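Local atomic coordinates of sensor protein kinase WalK (Staphylococcus aureus, PDB entry 4YWZ), a protein that probably senses a signal outside the cell through this receptor domain, as the histidine kinase of the essential WalKR two-component signal-transduction system. Residues Ile62-Ile65 / Ile71-Thr74; Asp89-Lys94 / Asn102-Leu107; Lys108-Gly113 / Tyr135-Ile140. The protein carries 1 engineered substitution. All coordinates share one frame; numbering follows the deposited sequence.

Contact 1 of 3, residues Ile62-Ile65 / Ile71-Thr74; sequences IRFI and IIAT
Phe64 and Ile72 meet where two antiparallel strands lose step, and this end is the tight part of the contact. The carbonyl oxygen Phe64 O takes Ile72 N at 2.8 Å, nearly in line with the carbonyl bond, and also takes Ala73 N in a weak bond at 3.4 Å. In return, Phe64 N donates to Ala73 O at 3.0 Å, with an N-H...O angle of 157°. Two consecutive residues, Ile72 and Ala73, therefore stand opposite one Phe64, which is the definition of a classic beta bulge; Ile72, with psi near -39°, has the near-helical backbone usual at the first position of such a bulge. The bulge sits in the hairpin of strands 59-66 and 71-74, on one margin of the antiparallel sheet of this Cache-family domain. Phe64 has its ring anti to the backbone N (chi1 179°), which brings CD2 to 3.8 Å from Ile72 CB, at the ring edge and near its plane; the two side chains run alongside each other. Phe64 and Ala73 share the sheet face covered by helix 46-54, through Ile46, Gln47 and Leu50. On the other face Ile65 and Ile71 also lie side by side, their CG1 atoms 4.0 Å apart. Packing is looser toward Arg63 and Thr74, a non-hydrogen-bonded pair whose nearest side-chain atoms, Arg63 CG and Thr74 OG1, are 4.2 Å apart. Partly exposed Arg63 runs extended out from the sheet face, and the polar groups of both residues turn to Glu61: Arg63 NE in a salt bridge, Thr74 OG1 in a hydrogen bond.

Contact 2 of 3, residues Asp89-Lys94 / Asn102-Leu107; sequences DSSVQK and NDHLIL
Asn102 reaches from the start of its strand to the first turn of a helix and makes the one hydrogen bond between the segments: Asn102 ND2 donates to Ser91 O at 3.0 Å. The bond is straight at the hydrogen (164°) and its acceptor lies close to the amide plane, but ND2 approaches the peptide carbonyl off its axis and tilted from its plane. Orientation of the amide is fixed from the other end too, since Asn102 OD1 accepts from Asn121 ND2, the same amide nitrogen that donates to Ser91 OG.

A second set of polar bonds lies within the helix start. Asp89 is the N-cap of helix 90-98: its OD1 accepts from Val92 N at 3.0 Å, from above the carboxylate plane, and weakly from Ser91 N. Ser91 OG adds a 2.6 Å bond to the same Asp89 OD1, on its syn side. This capped helix leads through a short loop into strand 102-109, an outermost strand of the five-stranded antiparallel sheet; the axes of the short segments 90-94 and 102-107 are nearly antiparallel (164°) and approach to 9.0 Å. Val92, pointing away from the strand, packs on Asn133 and Tyr135 of strand 129-138.

The remaining contacts are van der Waals. With OG lodged between its backbone N and carbonyl carbon (chi1 70°), Ser91 presents both side-chain atoms to His104: OG approaches CE1 at 3.3 Å at the ring edge, near the ring plane, while His104 ND1 lies 4.0 Å from Ser91 OG. Ser91 CB also lies 3.6 Å from Asn102 OD1. Toward solvent, exposed Lys94 brings only the root of its chain near the Asn102 amide, Lys94 CB 4.0 Å from Asn102 ND2, crossing that side chain obliquely.

Contact 3 of 3, residues Lys108-Gly113 / Tyr135-Ile140; sequences KDYGGG and YIESKI
Glu137 OE2 is gripped from two directions, by Lys108 NZ across the contact at 2.8 Å and by Tyr135 OH, two residues earlier on the same strand, at 2.6 Å. The lysine forms a salt bridge on the syn side, 17° out of the carboxylate plane, whereas the Tyr135 hydroxyl meets the anti lone pair of Glu137 OE2. The other oxygen, Glu137 OE1, accepts from Tyr110 OH at 2.5 Å, met from above the carboxylate plane and lying in the plane of the Tyr110 ring, at its edge; ring and carboxylate are turned 61° apart. Three donors thus hold a buried carboxylate, an environment that would probably keep it ionised, and Arg63 NH2 adds a long, weak ion pair. Lys108, Tyr110 and Glu137 meet across strand 114-126, which lies between strands 102-109 and 129-138 in the antiparallel sheet; the nearest CA atoms, of Lys108 and Glu137, are 9.9 Å apart. Lys108, extended and crossing Glu137 at about a right angle, also sets CG 3.8 Å above one face of the Tyr110 ring, toward its rim. Tyr110 sits in the middle of an Asx turn, with Gly111 N donating to Asp109 OD1 at 2.8 Å.

How the contacts relate
The three contacts follow one another along the chain without interleaving, and all reach the same antiparallel sheet. Their centres lie about 14 to 16 Å apart. Contact 1 is the hairpin at one margin of the sheet, contact 2 sets helix 90-98 against the strand at the other margin, and contact 3 links that same strand, 102-109, to strand 129-138. Strand 129-138 in turn neighbours strand 59-66, where Arg63 N lies 2.9 Å from Tyr135 O, a probable hydrogen bond. Tyr135 also touches Asp89, and Val92 CG2 packs on Ile65 CD1 at 3.9 Å. Contact 1 is buried, contact 3 partly so and contact 2 at the surface, joined through Tyr135, Ile65 and Val92 in the receptor domain.

Contact 1 of 3, residues Ile62-Ile65 / Ile71-Thr74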
loop_
_atom_site.group_PDB
_atom_site.type_symbol
_atom_site.label_atom_id
_atom_site.label_comp_id
_atom_site.label_asym_id
_atom_site.label_seq_id
_atom_site.Cartn_x
_atom_site.Cartn_y
_atom_site.Cartn_z
ATOM N N ILE A 62 -1.528 15.908 -5.162
ATOM C CA ILE A 62 -0.464 16.623 -4.479
ATOM C C ILE A 62 -0.585 18.051 -4.973
ATOM O O ILE A 62 -0.718 18.313 -6.199
ATOM C CB ILE A 62 0.924 16.064 -4.761
ATOM C CG1 ILE A 62 0.988 14.551 -4.503
ATOM C CG2 ILE A 62 1.941 16.872 -3.939
ATOM C CD1 ILE A 62 2.347 13.911 -4.827
ATOM N N ARG A 63 -0.431 19.062 -4.047
ATOM C CA ARG A 63 -0.294 20.474 -4.425
ATOM C C ARG A 63 1.030 20.982 -3.824
ATOM O O ARG A 63 1.464 20.538 -2.772
ATOM C CB ARG A 63 -1.387 21.320 -3.898
ATOM C CG ARG A 63 -2.805 20.812 -4.281
ATOM C CD ARG A 63 -3.954 21.568 -3.670
ATOM N NE ARG A 63 -5.223 20.932 -4.024
ATOM C CZ ARG A 63 -6.353 21.079 -3.338
ATOM N NH1 ARG A 63 -6.435 21.974 -2.313
ATOM N NH2 ARG A 63 -7.424 20.368 -3.705
ATOM N N PHE A 64 1.652 21.907 -4.522
ATOM C CA PHE A 64 2.745 22.717 -3.993
ATOM C C PHE A 64 2.263 24.160 -3.847
ATOM O O PHE A 64 1.687 24.747 -4.727
ATOM C CB PHE A 64 4.010 22.638 -4.858
ATOM C CG PHE A 64 5.147 23.496 -4.318
ATOM C CD1 PHE A 64 5.878 23.090 -3.257
ATOM C CD2 PHE A 64 5.341 24.818 -4.839
ATOM C CE1 PHE A 64 6.870 23.924 -2.675
ATOM C CE2 PHE A 64 6.314 25.643 -4.228
ATOM C CZ PHE A 64 7.079 25.157 -3.199
ATOM N N ILE A 65 2.435 24.653 -2.626
ATOM C CA ILE A 65 1.923 25.911 -2.117
ATOM C C ILE A 65 3.118 26.750 -1.628
ATOM O O ILE A 65 3.989 26.254 -0.873
ATOM C CB ILE A 65 0.894 25.705 -0.994
ATOM C CG1 ILE A 65 -0.299 24.904 -1.553
ATOM C CG2 ILE A 65 0.504 27.047 -0.381
ATOM C CD1 ILE A 65 -0.978 24.178 -0.473
ATOM N N ILE A 71 -1.304 28.612 -4.298
ATOM C CA ILE A 71 -1.228 27.330 -4.963
ATOM C C ILE A 71 -0.471 27.496 -6.261
ATOM O O ILE A 71 -0.938 28.177 -7.184
ATOM C CB ILE A 71 -2.576 26.703 -5.157
ATOM C CG1 ILE A 71 -3.237 26.459 -3.803
ATOM C CG2 ILE A 71 -2.457 25.365 -5.872
ATOM C CD1 ILE A 71 -4.730 26.231 -3.813
ATOM N N ILE A 72 0.673 26.834 -6.349
ATOM C CA ILE A 72 1.598 26.952 -7.514
ATOM C C ILE A 72 1.333 25.878 -8.505
ATOM O O ILE A 72 1.396 26.095 -9.791
ATOM C CB ILE A 72 3.085 26.895 -7.013
ATOM C CG1 ILE A 72 3.437 28.055 -6.073
ATOM C CG2 ILE A 72 4.081 26.895 -8.176
ATOM C CD1 ILE A 72 3.078 29.405 -6.652
ATOM N N ALA A 73 1.038 24.672 -8.014
ATOM C CA ALA A 73 0.947 23.507 -8.892
ATOM C C ALA A 73 0.060 22.480 -8.210
ATOM O O ALA A 73 0.043 22.369 -6.999
ATOM C CB ALA A 73 2.300 22.896 -9.129
ATOM N N THR A 74 -0.597 21.703 -9.077
ATOM C CA THR A 74 -1.378 20.552 -8.685
ATOM C C THR A 74 -1.171 19.421 -9.678
ATOM O O THR A 74 -0.894 19.641 -10.872
ATOM C CB THR A 74 -2.906 20.845 -8.598
ATOM O OG1 THR A 74 -3.606 19.631 -8.275
ATOM C CG2 THR A 74 -3.513 21.430 -9.880
#

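Contact 2 of 3, residues Asp89-Lys94 / Asn102-Leu107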
loop_
_atom_site.group_PDB
_atom_site.type_symbol
_atom_site.label_atom_id
_atom_site.label_comp_id
_atom_site.label_asym_id
_atom_site.label_seq_id
_atom_site.Cartn_x
_atom_site.Cartn_y
_atom_site.Cartn_z
ATOM N N ASP A 89 -6.060 27.566 3.999
ATOM C CA ASP A 89 -6.031 26.261 4.680
ATOM C C ASP A 89 -5.172 26.409 5.923
ATOM O O ASP A 89 -3.972 26.701 5.846
ATOM C CB ASP A 89 -5.551 25.211 3.730
ATOM C CG ASP A 89 -5.500 23.840 4.311
ATOM O OD1 ASP A 89 -4.937 23.619 5.412
ATOM O OD2 ASP A 89 -6.047 22.906 3.617
ATOM N N SER A 90 -5.814 26.203 7.084
ATOM C CA SER A 90 -5.125 26.375 8.353
ATOM C C SER A 90 -3.991 25.349 8.613
ATOM O O SER A 90 -3.012 25.660 9.265
ATOM C CB SER A 90 -6.142 26.147 9.525
ATOM O OG SER A 90 -6.863 27.348 9.529
ATOM N N SER A 91 -4.176 24.151 8.073
ATOM C CA SER A 91 -3.142 23.117 8.274
ATOM C C SER A 91 -1.907 23.448 7.462
ATOM O O SER A 91 -0.766 23.298 7.897
ATOM C CB SER A 91 -3.670 21.696 7.937
ATOM O OG SER A 91 -3.910 21.474 6.552
ATOM N N VAL A 92 -2.119 24.019 6.294
ATOM C CA VAL A 92 -1.007 24.480 5.425
ATOM C C VAL A 92 -0.274 25.637 6.140
ATOM O O VAL A 92 0.957 25.682 6.198
ATOM C CB VAL A 92 -1.480 24.917 4.047
ATOM C CG1 VAL A 92 -0.432 25.670 3.203
ATOM C CG2 VAL A 92 -2.015 23.711 3.268
ATOM N N GLN A 93 -1.047 26.599 6.658
ATOM C CA GLN A 93 -0.484 27.749 7.422
ATOM C C GLN A 93 0.371 27.248 8.574
ATOM O O GLN A 93 1.462 27.830 8.797
ATOM C CB GLN A 93 -1.604 28.671 7.917
ATOM C CG GLN A 93 -2.386 29.378 6.825
ATOM C CD GLN A 93 -3.791 30.034 7.152
ATOM O OE1 GLN A 93 -4.514 29.634 8.025
ATOM N NE2 GLN A 93 -4.169 30.967 6.329
ATOM N N LYS A 94 -0.126 26.226 9.295
ATOM C CA LYS A 94 0.580 25.660 10.420
ATOM C C LYS A 94 1.964 25.112 9.947
ATOM O O LYS A 94 3.022 25.368 10.503
ATOM C CB LYS A 94 -0.214 24.724 11.243
ATOM C CG LYS A 94 0.491 24.142 12.408
ATOM C CD LYS A 94 -0.433 23.208 13.192
ATOM C CE LYS A 94 0.216 22.812 14.476
ATOM N NZ LYS A 94 -0.299 21.551 15.048
ATOM N N ASN A 102 2.430 18.018 9.395
ATOM C CA ASN A 102 1.219 17.807 10.119
ATOM C C ASN A 102 0.243 16.959 9.337
ATOM O O ASN A 102 0.501 16.728 8.175
ATOM C CB ASN A 102 0.549 19.094 10.649
ATOM C CG ASN A 102 0.042 19.997 9.565
ATOM O OD1 ASN A 102 -0.797 19.603 8.711
ATOM N ND2 ASN A 102 0.519 21.222 9.567
ATOM N N ASP A 103 -0.773 16.458 10.021
ATOM C CA ASP A 103 -1.789 15.575 9.320
ATOM C C ASP A 103 -3.125 15.609 9.975
ATOM O O ASP A 103 -3.232 15.840 11.201
ATOM C CB ASP A 103 -1.336 14.093 9.212
ATOM C CG ASP A 103 -1.372 13.364 10.519
ATOM O OD1 ASP A 103 -0.390 13.525 11.310
ATOM O OD2 ASP A 103 -2.343 12.682 10.854
ATOM N N HIS A 104 -4.169 15.374 9.197
ATOM C CA HIS A 104 -5.514 15.175 9.766
ATOM C C HIS A 104 -6.400 14.444 8.779
ATOM O O HIS A 104 -6.076 14.369 7.594
ATOM C CB HIS A 104 -6.133 16.541 10.125
ATOM C CG HIS A 104 -6.385 17.466 8.989
ATOM N ND1 HIS A 104 -5.393 18.229 8.406
ATOM C CD2 HIS A 104 -7.527 17.802 8.361
ATOM C CE1 HIS A 104 -5.909 18.944 7.411
ATOM N NE2 HIS A 104 -7.203 18.697 7.362
ATOM N N LEU A 105 -7.528 13.940 9.292
ATOM C CA LEU A 105 -8.491 13.246 8.445
ATOM C C LEU A 105 -9.591 14.183 8.013
ATOM O O LEU A 105 -9.981 15.166 8.772
ATOM C CB LEU A 105 -9.100 12.105 9.225
ATOM C CG LEU A 105 -8.417 10.823 9.489
ATOM C CD1 LEU A 105 -9.331 9.957 10.405
ATOM C CD2 LEU A 105 -8.209 10.063 8.146
ATOM N N ILE A 106 -10.095 14.036 6.791
ATOM C CA ILE A 106 -11.189 14.861 6.262
ATOM C C ILE A 106 -12.216 13.840 5.663
ATOM O O ILE A 106 -11.888 12.674 5.530
ATOM C CB ILE A 106 -10.868 15.915 5.228
ATOM C CG1 ILE A 106 -10.303 15.386 3.903
ATOM C CG2 ILE A 106 -9.857 16.950 5.813
ATOM C CD1 ILE A 106 -9.980 16.324 2.812
ATOM N N LEU A 107 -13.410 14.384 5.482
ATOM C CA LEU A 107 -14.462 13.765 4.580
ATOM C C LEU A 107 -14.618 14.570 3.415
ATOM O O LEU A 107 -14.876 15.775 3.484
ATOM C CB LEU A 107 -15.782 13.636 5.363
ATOM C CG LEU A 107 -15.747 12.705 6.553
ATOM C CD1 LEU A 107 -17.087 12.978 7.319
ATOM C CD2 LEU A 107 -15.661 11.247 6.272
#

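Contact 3 of 3, residues Lys108-Gly113 / Tyr135-Ile140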
loop_
_atom_site.group_PDB
_atom_site.type_symbol
_atom_site.label_atom_id
_atom_site.label_comp_id
_atom_site.label_asym_id
_atom_site.label_seq_id
_atom_site.Cartn_x
_atom_site.Cartn_y
_atom_site.Cartn_z
ATOM N N LYS A 108 -14.502 13.949 2.212
ATOM C CA LYS A 108 -14.563 14.674 1.010
ATOM C C LYS A 108 -15.287 13.827 -0.046
ATOM O O LYS A 108 -15.013 12.625 -0.146
ATOM C CB LYS A 108 -13.177 15.017 0.530
ATOM C CG LYS A 108 -13.104 15.758 -0.723
ATOM C CD LYS A 108 -11.783 16.574 -0.798
ATOM C CE LYS A 108 -11.565 17.289 -2.077
ATOM N NZ LYS A 108 -10.406 18.237 -2.075
ATOM N N ASP A 109 -16.192 14.518 -0.734
ATOM C CA ASP A 109 -16.993 13.830 -1.817
ATOM C C ASP A 109 -16.442 14.213 -3.111
ATOM O O ASP A 109 -16.472 15.351 -3.579
ATOM C CB ASP A 109 -18.489 14.123 -1.593
ATOM C CG ASP A 109 -19.400 13.472 -2.614
ATOM O OD1 ASP A 109 -18.893 12.822 -3.502
ATOM O OD2 ASP A 109 -20.622 13.731 -2.506
ATOM N N TYR A 110 -15.822 13.244 -3.770
ATOM C CA TYR A 110 -15.261 13.424 -5.054
ATOM C C TYR A 110 -16.195 13.046 -6.216
ATOM O O TYR A 110 -15.837 13.126 -7.375
ATOM C CB TYR A 110 -14.061 12.527 -5.181
ATOM C CG TYR A 110 -12.906 12.809 -4.242
ATOM C CD1 TYR A 110 -12.786 12.178 -3.027
ATOM C CD2 TYR A 110 -11.976 13.780 -4.554
ATOM C CE1 TYR A 110 -11.660 12.422 -2.186
ATOM C CE2 TYR A 110 -10.896 14.017 -3.721
ATOM C CZ TYR A 110 -10.715 13.323 -2.568
ATOM O OH TYR A 110 -9.673 13.594 -1.667
ATOM N N GLY A 111 -17.340 12.502 -5.844
ATOM C CA GLY A 111 -18.366 12.101 -6.824
ATOM C C GLY A 111 -19.117 10.851 -6.412
ATOM O O GLY A 111 -20.052 10.466 -7.102
ATOM N N GLY A 112 -18.588 10.145 -5.455
ATOM C CA GLY A 112 -19.144 8.897 -4.931
ATOM C C GLY A 112 -19.705 8.919 -3.551
ATOM O O GLY A 112 -19.945 7.834 -3.004
ATOM N N GLY A 113 -19.863 10.142 -3.008
ATOM C CA GLY A 113 -20.216 10.300 -1.644
ATOM C C GLY A 113 -19.013 10.697 -0.826
ATOM O O GLY A 113 -17.881 10.426 -1.219
ATOM N N TYR A 135 1.182 19.576 0.038
ATOM C CA TYR A 135 -0.084 19.140 0.566
ATOM C C TYR A 135 -0.513 17.882 -0.220
ATOM O O TYR A 135 -0.504 17.906 -1.434
ATOM C CB TYR A 135 -1.098 20.255 0.273
ATOM C CG TYR A 135 -2.575 19.912 0.445
ATOM C CD1 TYR A 135 -3.283 19.466 -0.627
ATOM C CD2 TYR A 135 -3.238 20.126 1.643
ATOM C CE1 TYR A 135 -4.654 19.196 -0.524
ATOM C CE2 TYR A 135 -4.589 19.918 1.757
ATOM C CZ TYR A 135 -5.283 19.390 0.649
ATOM O OH TYR A 135 -6.641 19.077 0.717
ATOM N N ILE A 136 -0.838 16.841 0.490
ATOM C CA ILE A 136 -1.186 15.550 -0.103
ATOM C C ILE A 136 -2.531 15.119 0.448
ATOM O O ILE A 136 -2.769 15.105 1.639
ATOM C CB ILE A 136 -0.153 14.503 0.191
ATOM C CG1 ILE A 136 1.174 14.892 -0.392
ATOM C CG2 ILE A 136 -0.597 13.135 -0.336
ATOM C CD1 ILE A 136 2.284 13.959 -0.010
ATOM N N GLU A 137 -3.449 14.760 -0.486
ATOM C CA GLU A 137 -4.710 13.990 -0.161
ATOM C C GLU A 137 -4.433 12.542 -0.570
ATOM O O GLU A 137 -4.056 12.259 -1.735
ATOM C CB GLU A 137 -5.943 14.503 -0.908
ATOM C CG GLU A 137 -6.359 15.867 -0.468
ATOM C CD GLU A 137 -7.632 16.423 -1.200
ATOM O OE1 GLU A 137 -8.225 15.654 -2.015
ATOM O OE2 GLU A 137 -7.852 17.643 -1.016
ATOM N N SER A 138 -4.514 11.659 0.425
ATOM C CA SER A 138 -4.218 10.235 0.228
ATOM C C SER A 138 -5.444 9.420 0.523
ATOM O O SER A 138 -6.273 9.720 1.400
ATOM C CB SER A 138 -2.968 9.878 1.016
ATOM O OG SER A 138 -3.204 9.896 2.363
ATOM N N LYS A 139 -5.530 8.305 -0.220
ATOM C CA LYS A 139 -6.750 7.469 -0.245
ATOM C C LYS A 139 -6.791 6.457 0.874
ATOM O O LYS A 139 -6.909 5.204 0.683
ATOM C CB LYS A 139 -6.815 6.803 -1.598
ATOM C CG LYS A 139 -6.934 7.710 -2.798
ATOM C CD LYS A 139 -6.935 6.947 -4.081
ATOM C CE LYS A 139 -6.994 7.914 -5.229
ATOM N NZ LYS A 139 -7.069 7.309 -6.604
ATOM N N ILE A 140 -6.788 6.928 2.106
ATOM C CA ILE A 140 -6.823 6.065 3.275
ATOM C C ILE A 140 -8.135 5.210 3.372
ATOM O O ILE A 140 -8.124 4.209 4.104
ATOM C CB ILE A 140 -6.577 6.841 4.576
ATOM C CG1 ILE A 140 -6.013 5.963 5.654
ATOM C CG2 ILE A 140 -7.799 7.625 5.018
ATOM C CD1 ILE A 140 -5.337 6.720 6.745
#